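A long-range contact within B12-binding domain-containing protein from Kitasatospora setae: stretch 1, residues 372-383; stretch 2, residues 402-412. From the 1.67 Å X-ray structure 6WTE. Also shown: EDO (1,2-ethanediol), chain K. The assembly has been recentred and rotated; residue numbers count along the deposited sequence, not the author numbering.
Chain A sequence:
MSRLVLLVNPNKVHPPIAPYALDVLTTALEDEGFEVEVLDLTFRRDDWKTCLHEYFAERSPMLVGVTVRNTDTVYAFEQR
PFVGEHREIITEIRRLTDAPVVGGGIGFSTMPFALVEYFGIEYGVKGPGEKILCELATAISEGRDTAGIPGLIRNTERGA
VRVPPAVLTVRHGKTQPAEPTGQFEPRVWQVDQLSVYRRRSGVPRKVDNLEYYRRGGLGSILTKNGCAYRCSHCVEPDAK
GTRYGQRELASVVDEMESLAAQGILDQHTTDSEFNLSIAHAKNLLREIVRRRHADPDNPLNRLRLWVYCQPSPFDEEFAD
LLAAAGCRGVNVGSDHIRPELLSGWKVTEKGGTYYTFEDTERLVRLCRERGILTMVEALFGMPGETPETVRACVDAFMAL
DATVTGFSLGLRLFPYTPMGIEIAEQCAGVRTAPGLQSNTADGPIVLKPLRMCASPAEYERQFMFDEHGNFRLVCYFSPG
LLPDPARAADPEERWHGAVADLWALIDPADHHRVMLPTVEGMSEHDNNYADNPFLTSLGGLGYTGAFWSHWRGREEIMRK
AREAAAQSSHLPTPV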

ATOM      1  N   ILE A 372      15.753  -0.630 -19.559  1.00 13.15           N
ATOM      2  CA  ILE A 372      14.713  -0.605 -18.537  1.00 11.86           C
ATOM      3  C   ILE A 372      15.123   0.405 -17.480  1.00 14.38           C
ATOM      4  O   ILE A 372      16.235   0.331 -16.939  1.00 14.46           O
ATOM      5  CB  ILE A 372      14.515  -1.999 -17.925  1.00 11.66           C
ATOM      6  CG1 ILE A 372      13.975  -2.959 -18.980  1.00 12.20           C
ATOM      7  CG2 ILE A 372      13.597  -1.944 -16.692  1.00 11.64           C
ATOM      8  CD1 ILE A 372      13.990  -4.394 -18.514  1.00 13.88           C
ATOM      9  N   LEU A 373      14.228   1.344 -17.185  1.00 13.22           N
ATOM     10  CA  LEU A 373      14.490   2.371 -16.192  1.00 11.58           C
ATOM     11  C   LEU A 373      14.468   1.763 -14.790  1.00 11.28           C
ATOM     12  O   LEU A 373      13.862   0.713 -14.542  1.00 11.24           O
ATOM     13  CB  LEU A 373      13.454   3.495 -16.298  1.00 11.64           C
ATOM     14  CG  LEU A 373      13.210   4.054 -17.709  1.00 15.35           C
ATOM     15  CD1 LEU A 373      12.044   5.024 -17.720  1.00 15.73           C
ATOM     16  CD2 LEU A 373      14.453   4.732 -18.225  1.00 16.20           C
ATOM     17  N   THR A 374      15.162   2.425 -13.869  1.00 12.55           N
ATOM     18  CA  THR A 374      15.325   1.919 -12.513  1.00 11.29           C
ATOM     19  C   THR A 374      15.083   3.016 -11.492  1.00 11.86           C
ATOM     20  O   THR A 374      15.574   4.139 -11.644  1.00 11.25           O
ATOM     21  CB  THR A 374      16.732   1.357 -12.301  1.00 14.02           C
ATOM     22  OG1 THR A 374      17.691   2.315 -12.764  1.00 14.15           O
ATOM     23  CG2 THR A 374      16.911   0.058 -13.066  1.00 12.97           C
ATOM     24  N   MET A 375      14.351   2.677 -10.434  1.00 12.91           N
ATOM     25  CA  MET A 375      14.251   3.528  -9.259  1.00 12.34           C
ATOM     26  C   MET A 375      14.712   2.735  -8.045  1.00 13.95           C
ATOM     27  O   MET A 375      14.113   1.707  -7.711  1.00 14.38           O
ATOM     28  CB  MET A 375      12.830   4.034  -9.046  1.00 14.60           C
ATOM     29  CG  MET A 375      12.721   4.836  -7.783  1.00 18.14           C
ATOM     30  SD  MET A 375      11.404   6.026  -7.882  1.00 17.83           S
ATOM     31  CE  MET A 375      11.492   6.725  -6.232  1.00 21.62           C
ATOM     32  N   VAL A 376      15.771   3.210  -7.393  1.00 11.47           N
ATOM     33  CA  VAL A 376      16.322   2.564  -6.204  1.00 13.02           C
ATOM     34  C   VAL A 376      15.904   3.360  -4.977  1.00 11.90           C
ATOM     35  O   VAL A 376      16.112   4.580  -4.921  1.00 14.72           O
ATOM     36  CB  VAL A 376      17.853   2.451  -6.293  1.00 10.94           C
ATOM     37  CG1 VAL A 376      18.422   1.830  -5.016  1.00 14.37           C
ATOM     38  CG2 VAL A 376      18.249   1.631  -7.506  1.00 15.45           C
ATOM     39  N   GLU A 377      15.350   2.669  -3.980  1.00 12.50           N
ATOM     40  CA  GLU A 377      14.809   3.297  -2.782  1.00 12.19           C
ATOM     41  C   GLU A 377      15.691   3.003  -1.576  1.00 14.02           C
ATOM     42  O   GLU A 377      16.178   1.882  -1.410  1.00 14.22           O
ATOM     43  CB  GLU A 377      13.389   2.805  -2.500  1.00 18.03           C
ATOM     44  CG  GLU A 377      12.455   2.941  -3.681  1.00 18.90           C
ATOM     45  CD  GLU A 377      11.538   4.133  -3.561  1.00 29.85           C
ATOM     46  OE1 GLU A 377      11.906   5.108  -2.864  1.00 28.03           O
ATOM     47  OE2 GLU A 377      10.449   4.092  -4.168  1.00 30.96           O
ATOM     48  N   ALA A 378      15.905   4.025  -0.749  1.00 12.18           N
ATOM     49  CA  ALA A 378      16.596   3.894   0.525  1.00 15.12           C
ATOM     50  C   ALA A 378      15.711   4.416   1.651  1.00 13.02           C
ATOM     51  O   ALA A 378      14.927   5.350   1.464  1.00 13.01           O
ATOM     52  CB  ALA A 378      17.921   4.663   0.518  1.00 15.44           C
ATOM     53  N   LEU A 379      15.832   3.799   2.824  1.00 12.31           N
ATOM     54  CA  LEU A 379      15.111   4.241   4.015  1.00 11.86           C
ATOM     55  C   LEU A 379      16.121   4.482   5.124  1.00 12.27           C
ATOM     56  O   LEU A 379      16.886   3.579   5.475  1.00 13.03           O
ATOM     57  CB  LEU A 379      14.062   3.213   4.449  1.00 12.44           C
ATOM     58  CG  LEU A 379      13.365   3.506   5.779  1.00 15.98           C
ATOM     59  CD1 LEU A 379      12.673   4.868   5.774  1.00 13.19           C
ATOM     60  CD2 LEU A 379      12.377   2.390   6.111  1.00 15.66           C
ATOM     61  N   PHE A 380      16.139   5.699   5.663  1.00 11.96           N
ATOM     62  CA  PHE A 380      17.092   6.077   6.692  1.00 11.93           C
ATOM     63  C   PHE A 380      16.389   6.270   8.027  1.00 12.48           C
ATOM     64  O   PHE A 380      15.246   6.723   8.080  1.00 14.14           O
ATOM     65  CB  PHE A 380      17.829   7.364   6.313  1.00 12.30           C
ATOM     66  CG  PHE A 380      18.713   7.215   5.110  1.00 13.12           C
ATOM     67  CD1 PHE A 380      19.543   6.109   4.981  1.00 14.82           C
ATOM     68  CD2 PHE A 380      18.703   8.166   4.101  1.00 16.75           C
ATOM     69  CE1 PHE A 380      20.355   5.962   3.873  1.00 14.85           C
ATOM     70  CE2 PHE A 380      19.517   8.030   2.992  1.00 16.53           C
ATOM     71  CZ  PHE A 380      20.340   6.924   2.874  1.00 16.82           C
ATOM     72  N   GLY A 381      17.090   5.922   9.103  1.00 13.46           N
ATOM     73  CA  GLY A 381      16.573   6.099  10.448  1.00 12.40           C
ATOM     74  C   GLY A 381      16.203   4.823  11.174  1.00 12.75           C
ATOM     75  O   GLY A 381      15.704   4.901  12.304  1.00 14.19           O
ATOM     76  N   MET A 382      16.403   3.655  10.567  1.00 11.93           N
ATOM     77  CA  MET A 382      16.147   2.393  11.244  1.00 11.80           C
ATOM     78  C   MET A 382      17.179   2.198  12.357  1.00 13.14           C
ATOM     79  O   MET A 382      18.176   2.921  12.420  1.00 12.51           O
ATOM     80  CB  MET A 382      16.170   1.247  10.232  1.00 11.48           C
ATOM     81  CG  MET A 382      14.976   1.236   9.282  1.00 12.61           C
ATOM     82  SD  MET A 382      13.405   0.885  10.121  1.00 13.10           S
ATOM     83  CE  MET A 382      13.520  -0.887  10.311  1.00 14.41           C
ATOM     84  N   PRO A 383      16.951   1.249  13.267  1.00 13.37           N
ATOM     85  CA  PRO A 383      17.881   1.073  14.395  1.00 12.94           C
ATOM     86  C   PRO A 383      19.306   0.843  13.908  1.00 12.78           C
ATOM     87  O   PRO A 383      19.551   0.032  13.010  1.00 15.43           O
ATOM     88  CB  PRO A 383      17.317  -0.149  15.126  1.00 13.85           C
ATOM     89  CG  PRO A 383      15.844  -0.105  14.823  1.00 12.14           C
ATOM     90  CD  PRO A 383      15.799   0.339  13.374  1.00 11.87           C
ATOM     91  N   ALA A 402      21.201   4.923 -10.993  1.00 15.04           N
ATOM     92  CA  ALA A 402      19.818   4.556 -11.250  1.00 13.64           C
ATOM     93  C   ALA A 402      19.084   5.735 -11.868  1.00 13.26           C
ATOM     94  O   ALA A 402      19.458   6.895 -11.673  1.00 14.75           O
ATOM     95  CB  ALA A 402      19.125   4.128  -9.960  1.00 14.21           C
ATOM     96  N   THR A 403      18.030   5.437 -12.628  1.00 11.97           N
ATOM     97  CA  THR A 403      17.272   6.520 -13.248  1.00 13.58           C
ATOM     98  C   THR A 403      16.820   7.513 -12.193  1.00 12.05           C
ATOM     99  O   THR A 403      16.998   8.727 -12.339  1.00 13.80           O
ATOM    100  CB  THR A 403      16.059   5.983 -14.011  1.00 12.97           C
ATOM    101  OG1 THR A 403      16.452   4.893 -14.851  1.00 14.47           O
ATOM    102  CG2 THR A 403      15.439   7.093 -14.857  1.00 13.08           C
ATOM    103  N   VAL A 404      16.241   7.003 -11.114  1.00 11.84           N
ATOM    104  CA  VAL A 404      15.850   7.804  -9.967  1.00 12.13           C
ATOM    105  C   VAL A 404      16.320   7.079  -8.718  1.00 11.92           C
ATOM    106  O   VAL A 404      16.255   5.846  -8.642  1.00 11.32           O
ATOM    107  CB  VAL A 404      14.324   8.044  -9.927  1.00 13.29           C
ATOM    108  CG1 VAL A 404      13.928   8.816  -8.675  1.00 14.98           C
ATOM    109  CG2 VAL A 404      13.866   8.802 -11.180  1.00 12.01           C
ATOM    110  N   THR A 405      16.807   7.841  -7.745  1.00 11.92           N
ATOM    111  CA  THR A 405      17.140   7.314  -6.427  1.00 11.61           C
ATOM    112  C   THR A 405      16.277   8.045  -5.409  1.00 11.60           C
ATOM    113  O   THR A 405      16.351   9.272  -5.299  1.00 12.22           O
ATOM    114  CB  THR A 405      18.628   7.495  -6.129  1.00 12.30           C
ATOM    115  OG1 THR A 405      19.368   7.056  -7.269  1.00 14.08           O
ATOM    116  CG2 THR A 405      19.042   6.659  -4.924  1.00 11.76           C
ATOM    117  N   GLY A 406      15.472   7.296  -4.668  1.00 14.34           N
ATOM    118  CA  GLY A 406      14.528   7.864  -3.717  1.00 13.97           C
ATOM    119  C   GLY A 406      14.983   7.587  -2.297  1.00 15.05           C
ATOM    120  O   GLY A 406      15.393   6.466  -1.976  1.00 14.09           O
ATOM    121  N   PHE A 407      14.910   8.612  -1.453  1.00 14.82           N
ATOM    122  CA  PHE A 407      15.305   8.508  -0.055  1.00 15.84           C
ATOM    123  C   PHE A 407      14.118   8.821   0.845  1.00 16.42           C
ATOM    124  O   PHE A 407      13.388   9.790   0.615  1.00 21.25           O
ATOM    125  CB  PHE A 407      16.456   9.463   0.263  1.00 16.45           C
ATOM    126  CG  PHE A 407      17.673   9.249  -0.583  1.00 14.40           C
ATOM    127  CD1 PHE A 407      18.594   8.266  -0.257  1.00 16.42           C
ATOM    128  CD2 PHE A 407      17.891  10.019  -1.716  1.00 19.40           C
ATOM    129  CE1 PHE A 407      19.716   8.060  -1.034  1.00 18.35           C
ATOM    130  CE2 PHE A 407      19.011   9.819  -2.497  1.00 18.41           C
ATOM    131  CZ  PHE A 407      19.929   8.839  -2.156  1.00 17.06           C
ATOM    132  N   SER A 408      13.934   7.994   1.870  1.00 13.81           N
ATOM    133  CA  SER A 408      12.903   8.191   2.876  1.00 13.99           C
ATOM    134  C   SER A 408      13.551   8.274   4.255  1.00 14.06           C
ATOM    135  O   SER A 408      14.659   7.776   4.467  1.00 11.84           O
ATOM    136  CB  SER A 408      11.875   7.055   2.842  1.00 15.56           C
ATOM    137  OG  SER A 408      11.210   6.998   1.589  1.00 18.48           O
ATOM    138  N   LEU A 409      12.839   8.897   5.203  1.00 13.76           N
ATOM    139  CA  LEU A 409      13.354   9.157   6.546  1.00 14.67           C
ATOM    140  C   LEU A 409      12.310   8.811   7.596  1.00 12.07           C
ATOM    141  O   LEU A 409      11.176   9.302   7.534  1.00 13.60           O
ATOM    142  CB  LEU A 409      13.752  10.627   6.724  1.00 16.91           C
ATOM    143  CG  LEU A 409      15.120  11.094   6.247  1.00 24.70           C
ATOM    144  CD1 LEU A 409      15.187  12.613   6.292  1.00 25.31           C
ATOM    145  CD2 LEU A 409      16.185  10.488   7.135  1.00 22.05           C
ATOM    146  N   GLY A 410      12.700   8.010   8.580  1.00 12.09           N
ATOM    147  CA  GLY A 410      11.814   7.681   9.678  1.00 12.29           C
ATOM    148  C   GLY A 410      10.838   6.571   9.325  1.00 14.26           C
ATOM    149  O   GLY A 410      10.620   6.232   8.162  1.00 15.49           O
ATOM    150  N   LEU A 411      10.230   5.993  10.363  1.00 11.75           N
ATOM    151  CA  LEU A 411       9.312   4.872  10.184  1.00 11.23           C
ATOM    152  C   LEU A 411       8.050   5.094  11.001  1.00 11.80           C
ATOM    153  O   LEU A 411       8.117   5.185  12.231  1.00 12.08           O
ATOM    154  CB  LEU A 411       9.966   3.550  10.596  1.00 14.43           C
ATOM    155  CG  LEU A 411       9.027   2.346  10.467  1.00 13.72           C
ATOM    156  CD1 LEU A 411       8.647   2.138   9.010  1.00 18.14           C
ATOM    157  CD2 LEU A 411       9.636   1.088  11.051  1.00 14.37           C
ATOM    158  N   ARG A 412       6.902   5.148  10.329  1.00 11.50           N
ATOM    159  CA  ARG A 412       5.632   5.038  11.041  1.00 13.08           C
ATOM    160  C   ARG A 412       5.458   3.608  11.539  1.00 12.87           C
ATOM    161  O   ARG A 412       5.580   2.654  10.762  1.00 13.80           O
ATOM    162  CB  ARG A 412       4.462   5.426  10.132  1.00 14.34           C
ATOM    163  CG  ARG A 412       4.139   6.911  10.109  1.00 14.25           C
ATOM    164  CD  ARG A 412       3.136   7.297  11.193  1.00 16.08           C
ATOM    165  NE  ARG A 412       1.837   6.663  10.973  1.00 14.31           N
ATOM    166  CZ  ARG A 412       1.246   5.834  11.825  1.00 16.73           C
ATOM    167  NH1 ARG A 412       1.815   5.541  12.991  1.00 16.01           N
ATOM    168  NH2 ARG A 412       0.069   5.312  11.515  1.00 13.40           N
TER
HETATM  169  C1  EDO K 809      18.255   6.180 -17.100  1.00 26.67           C
HETATM  170  O1  EDO K 809      18.611   5.209 -16.111  1.00 27.03           O
HETATM  171  C2  EDO K 809      18.208   5.483 -18.451  1.00 30.11           C
HETATM  172  O2  EDO K 809      17.729   6.408 -19.430  1.00 29.93           O
HETATM  173  O   HOH W   1      12.521   5.400  -0.076  1.00 22.34           O

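Two parallel strands, 373-380 and 404-409, lie side by side with their axes 20° apart, and their backbones are joined by a regular ladder of hydrogen bonds. In a parallel pair each bonding residue reaches its neighbours with both its N-H and its C=O, so the bonds alternate in direction along the ladder. Val-376 N donates to Val-404 O (3.0 Å), and Gly-406 N returns the bond to Val-376 O (2.8 Å). The same pattern continues from Ala-378 N to Gly-406 O (2.8 Å), from Ser-408 N to Ala-378 O (2.9 Å), from Phe-380 N to Ser-408 O (2.8 Å) and from Gly-410 N to Phe-380 O (2.9 Å). Several of these carbonyls also receive a CA-H contact, the shortest from Met-375 CA to Val-404 O (3.1 Å).

At the start of the ladder, threonine side chains share the work of the backbone. Val-404 N bonds Thr-374 O (3.0 Å), while Thr-374 N donates to Thr-403 OG1 (3.0 Å) and Thr-403 N to Thr-374 OG1 (3.1 Å). A short side chain bearing a hydroxyl suits both positions, since it can accept from the main chain opposite. Thr-403 OG1 also shares a 2.5 Å hydrogen bond with O1 of a 1,2-ethanediol, probably a relic of crystallisation.

A water bridges the strands at the sheet face that carries Glu-377 and Ser-408. It donates to Glu-377 OE1 and to Ala-378 O, both at 2.9 Å, and accepts from Ser-408 OG at 2.7 Å, linking the two strands through polar side chains. On this face Gly-406 leaves room for its neighbours: a CB there would come within 2.7 Å of Glu-377 OE1 and 2.9 Å of Met-375 CE. Nearby, Met-375 SD packs on Val-404 CG1 (3.8 Å), and farther along Leu-379 CD1 lies against Ser-408 CB (3.7 Å).

The other face, with Val-376, Ala-378 and Phe-380 on one strand and Thr-405, Phe-407 and Leu-409 on the other, is buried and mostly apolar. The small Ala-378 places its CB 3.7 Å from Phe-407 CD1. The rings of Phe-380 and Phe-407 meet rim to rim, Phe-380 CE2 to Phe-407 CD1 at 3.4 Å, with planes only 17° apart, and Leu-409 CD2 covers Phe-380 CB (3.6 Å). Beyond the strand, Gly-381 adopts a positive phi at which a CB would jam against the preceding carbonyl, and the flexible Met-382 brings SD to 3.9 Å from Leu-411 CD2.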